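Local coordinates for protein pyruvate kinase (Pseudomonas aeruginosa, PDB 6QXL) that probably catalyses the last step of glycolysis, the magnesium- and potassium-dependent transfer of phosphate from phosphoenolpyruvate to ADP that yields pyruvate and ATP, at residues M1-T6 with G420-P425; K266-A271 with D308-V313; V277-T282 with V415-G420; S287-P292 with L315-A320; S300-A305 with A333-G338. All coordinates share one frame; numbering follows the deposited sequence.

Contact 1: M1-T6 with G420-P425; sequences MSVRRT and GVETIP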
# COMPACT_ATOMS: atom_id res chain seq x y z
N MET A 1 18.72 6.74 -26.26
CA MET A 1 18.83 6.93 -24.79
C MET A 1 18.64 8.38 -24.37
O MET A 1 18.90 9.31 -25.15
CB MET A 1 20.19 6.36 -24.22
CG MET A 1 20.48 4.89 -24.40
SD MET A 1 20.31 3.52 -23.14
CE MET A 1 21.85 3.50 -22.25
N SER A 2 18.21 8.61 -23.13
CA SER A 2 18.04 9.96 -22.60
C SER A 2 19.33 10.49 -21.99
O SER A 2 20.28 9.75 -21.69
CB SER A 2 16.96 9.98 -21.52
OG SER A 2 15.77 9.37 -21.94
N VAL A 3 19.37 11.79 -21.80
CA VAL A 3 20.49 12.41 -21.14
C VAL A 3 20.65 11.83 -19.74
O VAL A 3 19.70 11.70 -18.98
CB VAL A 3 20.35 13.95 -21.13
CG1 VAL A 3 18.95 14.50 -20.80
CG2 VAL A 3 21.40 14.65 -20.26
N ARG A 4 21.88 11.45 -19.42
CA ARG A 4 22.19 10.88 -18.11
C ARG A 4 21.83 11.87 -17.01
O ARG A 4 22.08 13.06 -17.13
CB ARG A 4 23.67 10.52 -18.01
CG ARG A 4 24.20 10.30 -16.59
CD ARG A 4 25.62 9.76 -16.65
NE ARG A 4 26.51 10.62 -17.41
CZ ARG A 4 27.18 11.65 -16.90
NH1 ARG A 4 27.11 11.98 -15.62
NH2 ARG A 4 27.99 12.35 -17.70
N ARG A 5 21.25 11.37 -15.94
CA ARG A 5 20.85 12.16 -14.80
C ARG A 5 21.78 12.06 -13.61
O ARG A 5 21.97 13.03 -12.88
CB ARG A 5 19.44 11.77 -14.36
CG ARG A 5 18.37 11.98 -15.44
CD ARG A 5 17.01 11.41 -14.95
NE ARG A 5 16.40 12.18 -13.88
CZ ARG A 5 15.76 13.34 -14.05
NH1 ARG A 5 15.65 13.89 -15.25
NH2 ARG A 5 15.23 13.97 -13.01
N THR A 6 22.34 10.88 -13.38
CA THR A 6 23.25 10.68 -12.25
C THR A 6 24.57 11.35 -12.57
O THR A 6 25.06 11.24 -13.70
CB THR A 6 23.43 9.18 -11.95
OG1 THR A 6 22.13 8.59 -11.75
CG2 THR A 6 24.26 8.98 -10.70
N GLY A 420 19.84 14.95 -12.16
CA GLY A 420 18.80 15.33 -13.10
C GLY A 420 18.75 16.82 -13.45
O GLY A 420 17.87 17.22 -14.21
N VAL A 421 19.65 17.64 -12.90
CA VAL A 421 19.61 19.07 -13.10
C VAL A 421 20.69 19.51 -14.11
O VAL A 421 21.83 19.09 -14.01
CB VAL A 421 19.85 19.81 -11.78
CG1 VAL A 421 19.74 21.32 -11.98
CG2 VAL A 421 18.86 19.33 -10.74
N GLU A 422 20.30 20.34 -15.07
CA GLU A 422 21.23 20.94 -16.01
C GLU A 422 21.22 22.46 -15.83
O GLU A 422 20.19 23.04 -15.51
CB GLU A 422 20.88 20.58 -17.45
CG GLU A 422 21.11 19.11 -17.83
CD GLU A 422 20.36 18.61 -19.07
OE1 GLU A 422 20.68 19.16 -20.15
OE2 GLU A 422 19.54 17.65 -18.97
N THR A 423 22.36 23.09 -16.03
CA THR A 423 22.45 24.54 -15.93
C THR A 423 22.12 25.20 -17.26
O THR A 423 22.60 24.76 -18.32
CB THR A 423 23.85 24.98 -15.55
OG1 THR A 423 24.24 24.35 -14.34
CG2 THR A 423 23.88 26.44 -15.32
N ILE A 424 21.31 26.25 -17.19
CA ILE A 424 21.09 27.15 -18.32
C ILE A 424 21.40 28.57 -17.83
O ILE A 424 20.62 29.13 -17.06
CB ILE A 424 19.64 27.10 -18.81
CG1 ILE A 424 19.24 25.69 -19.27
CG2 ILE A 424 19.46 28.11 -19.93
CD1 ILE A 424 19.77 25.25 -20.59
N PRO A 425 22.51 29.17 -18.30
CA PRO A 425 22.80 30.54 -17.85
C PRO A 425 21.75 31.51 -18.41
O PRO A 425 21.35 31.39 -19.60
CB PRO A 425 24.19 30.84 -18.43
CG PRO A 425 24.69 29.53 -18.94
CD PRO A 425 23.48 28.71 -19.30
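The two backbones come together at Arg-5 and Gly-420, whose CA atoms lie 4.1 Å apart and where Gly-420 N donates to Arg-5 O over 3.0 Å at an N-H...O angle of 153°. The side chain of Arg-5 then folds over the same glycine. Its chain bends at the third torsion (70°), laying the guanidinium flat with Gly-420 CA 3.7 Å from its plane, over the centre of one face. Lacking a side chain and held at positive phi, the glycine lets the flat group settle directly on its backbone. A bond from Arg-5 NH2 to Val-400 O helps fix the group's rotation. Farther along both segments, Val-3 and Glu-422 reach toward each other from opposite directions, both valine methyls touching one carboxylate oxygen: CG1 of Val-3 is 3.7 Å from OE2 of Glu-422. Arg-5 NH1 and Glu-422 OE2 are too far apart, at 6.6 Å, for a salt bridge, though their opposite charges may attract weakly. The contact joins the lead-in to the first barrel strand, 7-11, with the alpha/beta domain. Arg-5 N is bonded to Glu-340 at the end of helix 325-340, and strand 421-425, at the edge of its sheet within this chain, runs parallel to strand 402-406.

Contact 2: K266-A271 with D308-V313; sequences KIILHA and DYTDAV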
# COMPACT_ATOMS: atom_id res chain seq x y z
N LYS A 266 20.81 3.56 3.81
CA LYS A 266 20.27 4.46 4.81
C LYS A 266 20.78 5.88 4.62
O LYS A 266 19.99 6.83 4.61
CB LYS A 266 20.60 3.95 6.23
CG LYS A 266 19.97 4.80 7.35
CD LYS A 266 19.28 3.97 8.49
CE LYS A 266 20.18 3.39 9.56
NZ LYS A 266 19.24 2.96 10.62
N ILE A 267 22.08 6.02 4.40
CA ILE A 267 22.67 7.35 4.24
C ILE A 267 22.01 8.08 3.05
O ILE A 267 21.63 9.23 3.17
CB ILE A 267 24.18 7.26 4.03
CG1 ILE A 267 24.88 6.75 5.29
CG2 ILE A 267 24.74 8.62 3.66
CD1 ILE A 267 26.27 6.22 5.04
N ILE A 268 21.89 7.40 1.92
CA ILE A 268 21.31 8.03 0.74
C ILE A 268 19.89 8.48 1.04
O ILE A 268 19.53 9.63 0.76
CB ILE A 268 21.34 7.07 -0.46
CG1 ILE A 268 22.77 6.89 -0.93
CG2 ILE A 268 20.47 7.59 -1.59
CD1 ILE A 268 22.97 5.70 -1.84
N LEU A 269 19.10 7.60 1.62
CA LEU A 269 17.71 7.92 1.91
C LEU A 269 17.58 9.07 2.91
O LEU A 269 16.84 10.02 2.69
CB LEU A 269 16.99 6.69 2.41
CG LEU A 269 15.50 6.88 2.74
CD1 LEU A 269 14.66 7.08 1.46
CD2 LEU A 269 15.00 5.70 3.55
N HIS A 270 18.33 9.00 4.01
CA HIS A 270 18.23 10.06 5.01
C HIS A 270 18.72 11.39 4.46
O HIS A 270 18.15 12.43 4.76
CB HIS A 270 18.96 9.67 6.29
CG HIS A 270 18.23 8.66 7.12
ND1 HIS A 270 18.29 8.63 8.49
CD2 HIS A 270 17.40 7.65 6.76
CE1 HIS A 270 17.57 7.62 8.94
NE2 HIS A 270 17.01 7.01 7.91
N ALA A 271 19.75 11.36 3.63
CA ALA A 271 20.21 12.58 2.97
C ALA A 271 19.10 13.21 2.16
O ALA A 271 18.78 14.39 2.33
CB ALA A 271 21.42 12.30 2.10
N ASP A 308 19.48 3.08 -5.87
CA ASP A 308 19.34 3.65 -4.52
C ASP A 308 19.02 5.17 -4.57
O ASP A 308 18.71 5.76 -3.54
CB ASP A 308 20.59 3.46 -3.66
CG ASP A 308 21.01 1.99 -3.47
OD1 ASP A 308 20.11 1.11 -3.39
OD2 ASP A 308 22.25 1.70 -3.42
N TYR A 309 19.14 5.78 -5.76
CA TYR A 309 18.88 7.20 -5.97
C TYR A 309 19.95 8.12 -5.37
O TYR A 309 19.66 9.18 -4.82
CB TYR A 309 17.44 7.64 -5.56
CG TYR A 309 16.76 8.34 -6.70
CD1 TYR A 309 16.27 7.60 -7.79
CD2 TYR A 309 16.69 9.74 -6.75
CE1 TYR A 309 15.68 8.24 -8.87
CE2 TYR A 309 16.09 10.38 -7.83
CZ TYR A 309 15.60 9.62 -8.89
OH TYR A 309 15.03 10.24 -9.97
N THR A 310 21.20 7.72 -5.53
CA THR A 310 22.33 8.59 -5.26
C THR A 310 22.32 9.74 -6.26
O THR A 310 21.86 9.60 -7.39
CB THR A 310 23.66 7.79 -5.34
OG1 THR A 310 24.70 8.50 -4.66
CG2 THR A 310 24.08 7.51 -6.77
N ASP A 311 22.84 10.89 -5.84
CA ASP A 311 22.98 12.01 -6.75
C ASP A 311 24.16 11.79 -7.69
O ASP A 311 24.09 12.08 -8.88
CB ASP A 311 23.22 13.32 -6.04
CG ASP A 311 21.96 13.93 -5.49
OD1 ASP A 311 21.45 13.51 -4.40
OD2 ASP A 311 21.54 14.93 -6.14
N ALA A 312 25.26 11.29 -7.12
CA ALA A 312 26.47 11.12 -7.89
C ALA A 312 27.22 9.88 -7.46
O ALA A 312 27.10 9.42 -6.33
CB ALA A 312 27.36 12.34 -7.75
N VAL A 313 28.04 9.41 -8.38
CA VAL A 313 28.97 8.32 -8.16
C VAL A 313 30.36 8.89 -8.41
O VAL A 313 30.51 9.79 -9.22
CB VAL A 313 28.68 7.14 -9.08
CG1 VAL A 313 27.42 6.43 -8.61
CG2 VAL A 313 28.50 7.58 -10.51
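Two torsions of Ile-268 set this contact: with chi1 at -71° CG2 lies anti to the backbone N, and with chi2 at 164° the other branch stretches out to CD1, which puts both methyls against the turn at Asp-308 to Thr-310. The branches do different work. CG2 presses on the backbone, 3.2 Å from Asp-308 O and 3.7 Å from Tyr-309 O, so one methyl fits against two successive carbonyl oxygens. CD1 reaches the side chains instead, meeting Asp-308 CB at 3.7 Å and, more loosely, Thr-310 CB at 4.1 Å. The isoleucine crosses the aspartate at about a right angle and touches only its CB among the side-chain atoms; the carboxylate makes a salt bridge with Lys-265. Thr-310, for its part, turns its hydroxyl to Thr-280 on the neighbouring strand.

The backbone under the isoleucine is a helix end. Tyr-309 leaves helix 296-307 with positive phi (72°) and two bonds run back into the last turn, a Schellman motif, after which the chain enters strand 312-315, the eighth of the TIM barrel. Helix 260-273, which carries Ile-268, lies on the outside of that barrel, and the same side chain also packs on Val-278 and Thr-280 of strand 277-281.

No hydrogen bond spans the two segments. Hydrocarbon lies against carbonyl oxygens and CB atoms, which implies that shape and burial join this helix to the turn, while the carboxylate of Asp-308 and the hydroxyl of Thr-310 find partners outside the two segments.

Contact 3: V277-T282 with V415-G420; sequences VVITAT and VAMFRG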
# COMPACT_ATOMS: atom_id res chain seq x y z
N VAL A 277 22.30 16.69 -0.83
CA VAL A 277 22.88 15.96 -1.97
C VAL A 277 23.70 14.80 -1.41
O VAL A 277 24.27 14.91 -0.33
CB VAL A 277 23.79 16.90 -2.78
CG1 VAL A 277 24.33 16.22 -4.02
CG2 VAL A 277 23.02 18.13 -3.20
N VAL A 278 23.77 13.70 -2.15
CA VAL A 278 24.56 12.55 -1.69
C VAL A 278 25.40 11.94 -2.78
O VAL A 278 24.93 11.73 -3.89
CB VAL A 278 23.66 11.50 -0.99
CG1 VAL A 278 22.56 10.99 -1.91
CG2 VAL A 278 24.48 10.34 -0.46
N ILE A 279 26.65 11.64 -2.44
CA ILE A 279 27.63 11.01 -3.32
C ILE A 279 27.97 9.60 -2.81
O ILE A 279 28.20 9.41 -1.62
CB ILE A 279 28.94 11.81 -3.32
CG1 ILE A 279 28.71 13.27 -3.75
CG2 ILE A 279 29.98 11.17 -4.23
CD1 ILE A 279 29.85 14.17 -3.30
N THR A 280 28.03 8.62 -3.70
CA THR A 280 28.51 7.27 -3.37
C THR A 280 29.93 7.12 -3.92
O THR A 280 30.18 7.47 -5.06
CB THR A 280 27.60 6.20 -3.97
OG1 THR A 280 26.27 6.37 -3.48
CG2 THR A 280 28.05 4.81 -3.59
N ALA A 281 30.84 6.59 -3.10
CA ALA A 281 32.27 6.59 -3.46
C ALA A 281 33.03 5.32 -3.12
O ALA A 281 32.59 4.51 -2.31
CB ALA A 281 32.97 7.77 -2.80
N THR A 282 34.21 5.20 -3.74
CA THR A 282 35.28 4.28 -3.39
C THR A 282 35.20 2.88 -4.00
O THR A 282 34.34 2.08 -3.65
CB THR A 282 35.48 4.25 -1.87
OG1 THR A 282 35.65 5.59 -1.40
CG2 THR A 282 36.70 3.46 -1.51
N VAL A 415 24.91 23.29 -9.10
CA VAL A 415 23.90 22.32 -9.49
C VAL A 415 24.46 21.18 -10.34
O VAL A 415 23.76 20.22 -10.60
CB VAL A 415 22.70 22.99 -10.18
CG1 VAL A 415 22.13 24.07 -9.30
CG2 VAL A 415 23.09 23.56 -11.54
N ALA A 416 25.72 21.27 -10.75
CA ALA A 416 26.33 20.18 -11.50
C ALA A 416 26.32 18.84 -10.74
O ALA A 416 26.29 17.79 -11.36
CB ALA A 416 27.74 20.55 -11.93
N MET A 417 26.34 18.89 -9.42
CA MET A 417 26.24 17.69 -8.62
C MET A 417 24.81 17.22 -8.32
O MET A 417 24.65 16.16 -7.72
CB MET A 417 26.99 17.87 -7.30
CG MET A 417 27.63 16.57 -6.77
SD MET A 417 28.33 16.90 -5.14
CE MET A 417 29.91 17.49 -5.60
N PHE A 418 23.78 17.97 -8.73
CA PHE A 418 22.40 17.61 -8.43
C PHE A 418 21.88 16.63 -9.48
O PHE A 418 21.92 16.91 -10.67
CB PHE A 418 21.48 18.84 -8.46
CG PHE A 418 21.76 19.89 -7.41
CD1 PHE A 418 22.81 19.81 -6.52
CD2 PHE A 418 20.93 21.00 -7.34
CE1 PHE A 418 23.02 20.80 -5.57
CE2 PHE A 418 21.14 22.00 -6.40
CZ PHE A 418 22.20 21.90 -5.51
N ARG A 419 21.34 15.50 -9.04
CA ARG A 419 20.85 14.53 -9.99
C ARG A 419 19.72 15.10 -10.84
O ARG A 419 18.75 15.64 -10.32
CB ARG A 419 20.34 13.27 -9.27
CG ARG A 419 19.81 12.20 -10.22
CD ARG A 419 19.59 10.91 -9.49
NE ARG A 419 18.89 9.92 -10.31
CZ ARG A 419 18.98 8.60 -10.15
NH1 ARG A 419 19.76 8.10 -9.19
NH2 ARG A 419 18.30 7.79 -10.94
N GLY A 420 19.84 14.95 -12.16
CA GLY A 420 18.80 15.33 -13.10
C GLY A 420 18.75 16.82 -13.45
O GLY A 420 17.87 17.22 -14.21
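Val-277 opens strand 277-281 with its side chain directed at Met-417 and Phe-418, and here the seventh strand of the TIM barrel meets the alpha/beta domain. Its two methyls part company. CG1, anti to the backbone N (chi1 -176°), approaches Met-417 O at 3.7 Å, and the sulfur of Met-417 lies a little farther from the same methyl. CG2 goes to the phenylalanine, 3.6 Å from CE1 of Phe-418 and nearly as close to CD1, the valine and the aromatic side chain crossing at about a right angle. One face of that ring is already taken by CA of Val-415, seated 3.8 Å above its centre, so the ring is packed against its own turn as well as against the strand. Leu-391 of helix 388-394 touches both Val-277 and Phe-418 and joins this apolar cluster.

Val-278 turns the other way, to Ile-268 and Ala-271 of helix 260-273, as expected for neighbours on a barrel strand. Ile-279 brings the strand back to the contact; its CG1 branch reaches across to the methionine, although its CB does not face it squarely. The opposing segment begins as a short 3-10 turn, 415-417, held by the bond from Phe-418 N to Val-415 O, 2.9 Å long. From that turn the thioether is delivered by a chain that is extended at chi2 and then bent at chi3 (-86°), and it crosses the isoleucine at about a right angle: CD1 of Ile-279 rests 3.6 Å from SD of Met-417 and 4.0 Å from its CE.

Contact 4: S287-P292 with L315-A320; sequences SMIHSP and LSAESA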
# COMPACT_ATOMS: atom_id res chain seq x y z
N SER A 287 38.89 -2.22 -10.85
CA SER A 287 39.62 -3.01 -11.82
C SER A 287 40.10 -2.17 -13.01
O SER A 287 41.06 -2.53 -13.69
CB SER A 287 38.80 -4.20 -12.31
OG SER A 287 37.93 -3.81 -13.35
N MET A 288 39.43 -1.04 -13.26
CA MET A 288 39.80 -0.16 -14.37
C MET A 288 41.06 0.66 -14.14
O MET A 288 41.51 1.35 -15.03
CB MET A 288 38.63 0.75 -14.75
CG MET A 288 37.44 -0.03 -15.30
SD MET A 288 36.27 0.96 -16.23
CE MET A 288 37.21 1.23 -17.72
N ILE A 289 41.63 0.59 -12.95
CA ILE A 289 42.99 1.05 -12.78
C ILE A 289 43.94 0.39 -13.78
O ILE A 289 44.80 1.06 -14.34
CB ILE A 289 43.46 0.80 -11.35
CG1 ILE A 289 42.75 1.79 -10.43
CG2 ILE A 289 44.97 0.99 -11.24
CD1 ILE A 289 42.71 1.33 -8.98
N HIS A 290 43.77 -0.90 -14.01
CA HIS A 290 44.66 -1.66 -14.90
C HIS A 290 43.95 -2.28 -16.10
O HIS A 290 44.56 -3.00 -16.87
CB HIS A 290 45.41 -2.75 -14.11
CG HIS A 290 46.31 -2.19 -13.05
ND1 HIS A 290 47.35 -1.32 -13.34
CD2 HIS A 290 46.33 -2.35 -11.70
CE1 HIS A 290 47.97 -0.99 -12.21
NE2 HIS A 290 47.37 -1.60 -11.21
N SER A 291 42.66 -2.04 -16.27
CA SER A 291 41.92 -2.65 -17.37
C SER A 291 41.00 -1.65 -18.04
O SER A 291 40.44 -0.77 -17.40
CB SER A 291 41.11 -3.84 -16.86
OG SER A 291 40.26 -4.30 -17.90
N PRO A 292 40.84 -1.76 -19.36
CA PRO A 292 39.97 -0.81 -20.04
C PRO A 292 38.47 -1.10 -19.98
O PRO A 292 37.69 -0.36 -20.57
CB PRO A 292 40.46 -0.88 -21.49
CG PRO A 292 40.83 -2.32 -21.63
CD PRO A 292 41.48 -2.68 -20.32
N LEU A 315 34.78 8.44 -8.80
CA LEU A 315 36.00 7.70 -9.13
C LEU A 315 37.14 8.30 -8.32
O LEU A 315 37.24 9.52 -8.19
CB LEU A 315 36.32 7.83 -10.61
CG LEU A 315 35.31 7.23 -11.57
CD1 LEU A 315 35.63 7.60 -13.02
CD2 LEU A 315 35.26 5.73 -11.39
N SER A 316 38.03 7.44 -7.79
CA SER A 316 39.22 7.97 -7.11
C SER A 316 40.53 7.63 -7.82
O SER A 316 41.05 8.46 -8.56
CB SER A 316 39.25 7.52 -5.67
OG SER A 316 38.10 7.99 -5.04
N ALA A 317 41.03 6.42 -7.67
CA ALA A 317 42.28 6.07 -8.31
C ALA A 317 42.00 5.78 -9.77
O ALA A 317 42.87 5.99 -10.61
CB ALA A 317 42.94 4.87 -7.67
N GLU A 318 40.79 5.33 -10.09
CA GLU A 318 40.44 4.99 -11.46
C GLU A 318 40.72 6.18 -12.39
O GLU A 318 41.26 6.00 -13.48
CB GLU A 318 38.97 4.58 -11.58
CG GLU A 318 38.51 3.42 -10.66
CD GLU A 318 37.88 3.88 -9.34
OE1 GLU A 318 36.82 3.36 -8.95
OE2 GLU A 318 38.47 4.77 -8.67
N SER A 319 40.40 7.39 -11.93
CA SER A 319 40.61 8.60 -12.72
C SER A 319 41.89 9.37 -12.36
O SER A 319 42.42 10.08 -13.20
CB SER A 319 39.38 9.52 -12.61
OG SER A 319 39.16 9.94 -11.27
N ALA A 320 42.36 9.23 -11.13
CA ALA A 320 43.51 10.01 -10.64
C ALA A 320 44.87 9.37 -10.96
O ALA A 320 45.82 10.08 -11.30
CB ALA A 320 43.40 10.22 -9.15
O HOH W 1 42.24 3.84 -14.66
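Apolar contact comes first: Ile-289 lies against Ala-317 and the backbone of Glu-318 where helix 317-320 begins. CD1 of Ile-289 meets CB of Ala-317 at 3.8 Å, while CG1 rests 4.1 Å from N of Glu-318 and about as far from its CA. With chi1 at -72° CG1 stands anti to the carbonyl carbon, and an extended second torsion (158°) carries CD1 across to the alanine. The other branch, CG2, is used within its own segment, 3.5 Å above the centre of the His-290 ring.

Beside this patch a water joins the backbones. It donates to Met-288 O and to Glu-318 O, each 2.6 Å from the water oxygen, linking two carbonyls that could not bond to each other directly.

Both segments belong to the TIM barrel: 287-292 lies in the loop that follows strand 277-281, and the segment 315-320 takes the chain off the eighth strand into its short helix.

The Glu-318 carboxylate is held from both sides of the contact: Ser-316 N donates to OE2 of Glu-318 over 2.8 Å, coming from above the carboxylate plane, and Met-285 N, just ahead of 287-292, supplies a bond to OE1. The 287-292 side is tied down by Ile-289, whose backbone bonds with Glu-323, and by His-290 ND1, bonded to the Glu-323 carboxylate. At the far end of that segment Pro-292 packs on Ile-150 of the second subunit.

Contact 5: S300-A305 with A333-G338; sequences SDVANA and ARVCQG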
# COMPACT_ATOMS: atom_id res chain seq x y z
N SER A 300 27.43 -3.72 -11.58
CA SER A 300 26.33 -3.89 -10.64
C SER A 300 26.39 -2.87 -9.50
O SER A 300 25.36 -2.34 -9.10
CB SER A 300 26.37 -5.31 -10.05
OG SER A 300 25.35 -5.51 -9.09
N ASP A 301 27.58 -2.59 -9.00
CA ASP A 301 27.75 -1.68 -7.87
C ASP A 301 27.25 -0.28 -8.25
O ASP A 301 26.48 0.34 -7.51
CB ASP A 301 29.22 -1.63 -7.47
CG ASP A 301 29.49 -0.70 -6.29
OD1 ASP A 301 28.70 -0.69 -5.32
OD2 ASP A 301 30.52 0.01 -6.33
N VAL A 302 27.65 0.18 -9.43
CA VAL A 302 27.30 1.50 -9.88
C VAL A 302 25.79 1.56 -10.14
O VAL A 302 25.10 2.47 -9.69
CB VAL A 302 28.11 1.89 -11.13
CG1 VAL A 302 27.60 3.20 -11.71
CG2 VAL A 302 29.60 2.02 -10.79
N ALA A 303 25.30 0.58 -10.87
CA ALA A 303 23.88 0.55 -11.20
C ALA A 303 23.01 0.52 -9.95
O ALA A 303 21.99 1.21 -9.87
CB ALA A 303 23.57 -0.65 -12.07
N ASN A 304 23.42 -0.24 -8.96
CA ASN A 304 22.64 -0.30 -7.74
C ASN A 304 22.67 1.00 -6.98
O ASN A 304 21.68 1.35 -6.37
CB ASN A 304 23.04 -1.49 -6.85
CG ASN A 304 22.32 -2.76 -7.25
OD1 ASN A 304 21.12 -2.88 -7.04
ND2 ASN A 304 23.02 -3.70 -7.85
N ALA A 305 23.78 1.72 -7.05
CA ALA A 305 23.83 3.06 -6.45
C ALA A 305 22.85 4.00 -7.15
O ALA A 305 22.19 4.81 -6.50
CB ALA A 305 25.24 3.63 -6.47
N ALA A 333 29.46 6.41 -17.01
CA ALA A 333 28.36 7.16 -17.60
C ALA A 333 27.36 6.25 -18.32
O ALA A 333 26.16 6.47 -18.26
CB ALA A 333 28.89 8.23 -18.54
N ARG A 334 27.87 5.23 -19.00
CA ARG A 334 27.02 4.33 -19.76
C ARG A 334 26.16 3.48 -18.80
O ARG A 334 24.98 3.24 -19.06
CB ARG A 334 27.90 3.44 -20.62
CG ARG A 334 27.24 2.95 -21.92
CD ARG A 334 27.68 1.53 -22.36
NE ARG A 334 29.13 1.31 -22.20
CZ ARG A 334 29.74 0.44 -21.37
NH1 ARG A 334 29.04 -0.39 -20.59
NH2 ARG A 334 31.08 0.44 -21.30
N VAL A 335 26.75 3.06 -17.69
CA VAL A 335 26.03 2.23 -16.74
C VAL A 335 24.92 3.04 -16.07
O VAL A 335 23.82 2.54 -15.86
CB VAL A 335 26.99 1.61 -15.72
CG1 VAL A 335 26.23 0.86 -14.62
CG2 VAL A 335 27.94 0.66 -16.41
N CYS A 336 25.22 4.31 -15.77
CA CYS A 336 24.21 5.19 -15.20
C CYS A 336 23.00 5.33 -16.14
O CYS A 336 21.86 5.19 -15.73
CB CYS A 336 24.81 6.55 -14.88
SG CYS A 336 25.93 6.55 -13.46
N GLN A 337 23.28 5.57 -17.42
CA GLN A 337 22.19 5.70 -18.38
C GLN A 337 21.31 4.48 -18.42
O GLN A 337 20.07 4.61 -18.50
CB GLN A 337 22.71 5.95 -19.77
CG GLN A 337 22.98 7.40 -20.09
CD GLN A 337 23.32 7.47 -21.59
OE1 GLN A 337 24.43 7.08 -21.94
NE2 GLN A 337 22.34 7.83 -22.48
N GLY A 338 21.92 3.30 -18.34
CA GLY A 338 21.17 2.05 -18.41
C GLY A 338 20.27 1.87 -17.19
O GLY A 338 19.10 1.56 -17.32
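Ser-300 O, just ahead of the two residues that meet helix 325-340, is gripped by two donors of Asn-304: the backbone N at 2.9 Å and the side-chain ND2 at 3.0 Å, arriving from opposite faces of the carbonyl plane. The amide comes in from 45° above that plane and so misses the lone-pair direction, but it fixes how the Asn-304 side chain is turned. Its OD1 then accepts from Lys-265 NZ of the second subunit. Ser-300 and Asp-301 also exchange hydrogen bonds with Asp-301 and Ser-300 of that subunit, so the polar side of helix 296-307 belongs to the subunit interface.

The contact within the chain is apolar. Val-335 CG1 makes most of the contact: it touches Val-302 CG1 at 4.0 Å, Ala-303 CB at 4.0 Å and, slightly nearer, Ala-303 N at 3.9 Å. This methyl is carried toward helix 296-307 by a first torsion of 174°, trans to the backbone N, and Val-302 extends its own CG1 in the same way; the two side chains meet at a slant. Val-302 CG1 also reaches SG of Cys-336 at 4.1 Å, a loose sulfur-methyl contact beside the valine pair. Met-332 adds to the packing around Val-302.

The short helical segments approach to 8.8 Å between axes and cross at -47° with both helices running broadly the same way, the arrangement of successive outer helices in a TIM barrel, here those following the seventh and eighth strands.

Contacts 2, 4 and 5 lie in the TIM barrel, whereas contacts 1 and 3 tie it to the alpha/beta domain and share Gly-420. Along the chain contact 1 encloses all the others. Contacts 2 and 3 are the closest pair, with centres 8 Å apart, and reach neighbouring strands 277-281 and 312-315. Contact 5, about 14 Å from contact 2 between centres, joins the outer helices that follow these strands, and contact 4, its centre about 16 Å from that of contact 5, sits in the connections leading from the same strands. Contacts 1 and 4 are farthest apart, about 25 Å between centres. The last quarter of the barrel is thus packed internally and against the domain that binds glucose-6-phosphate.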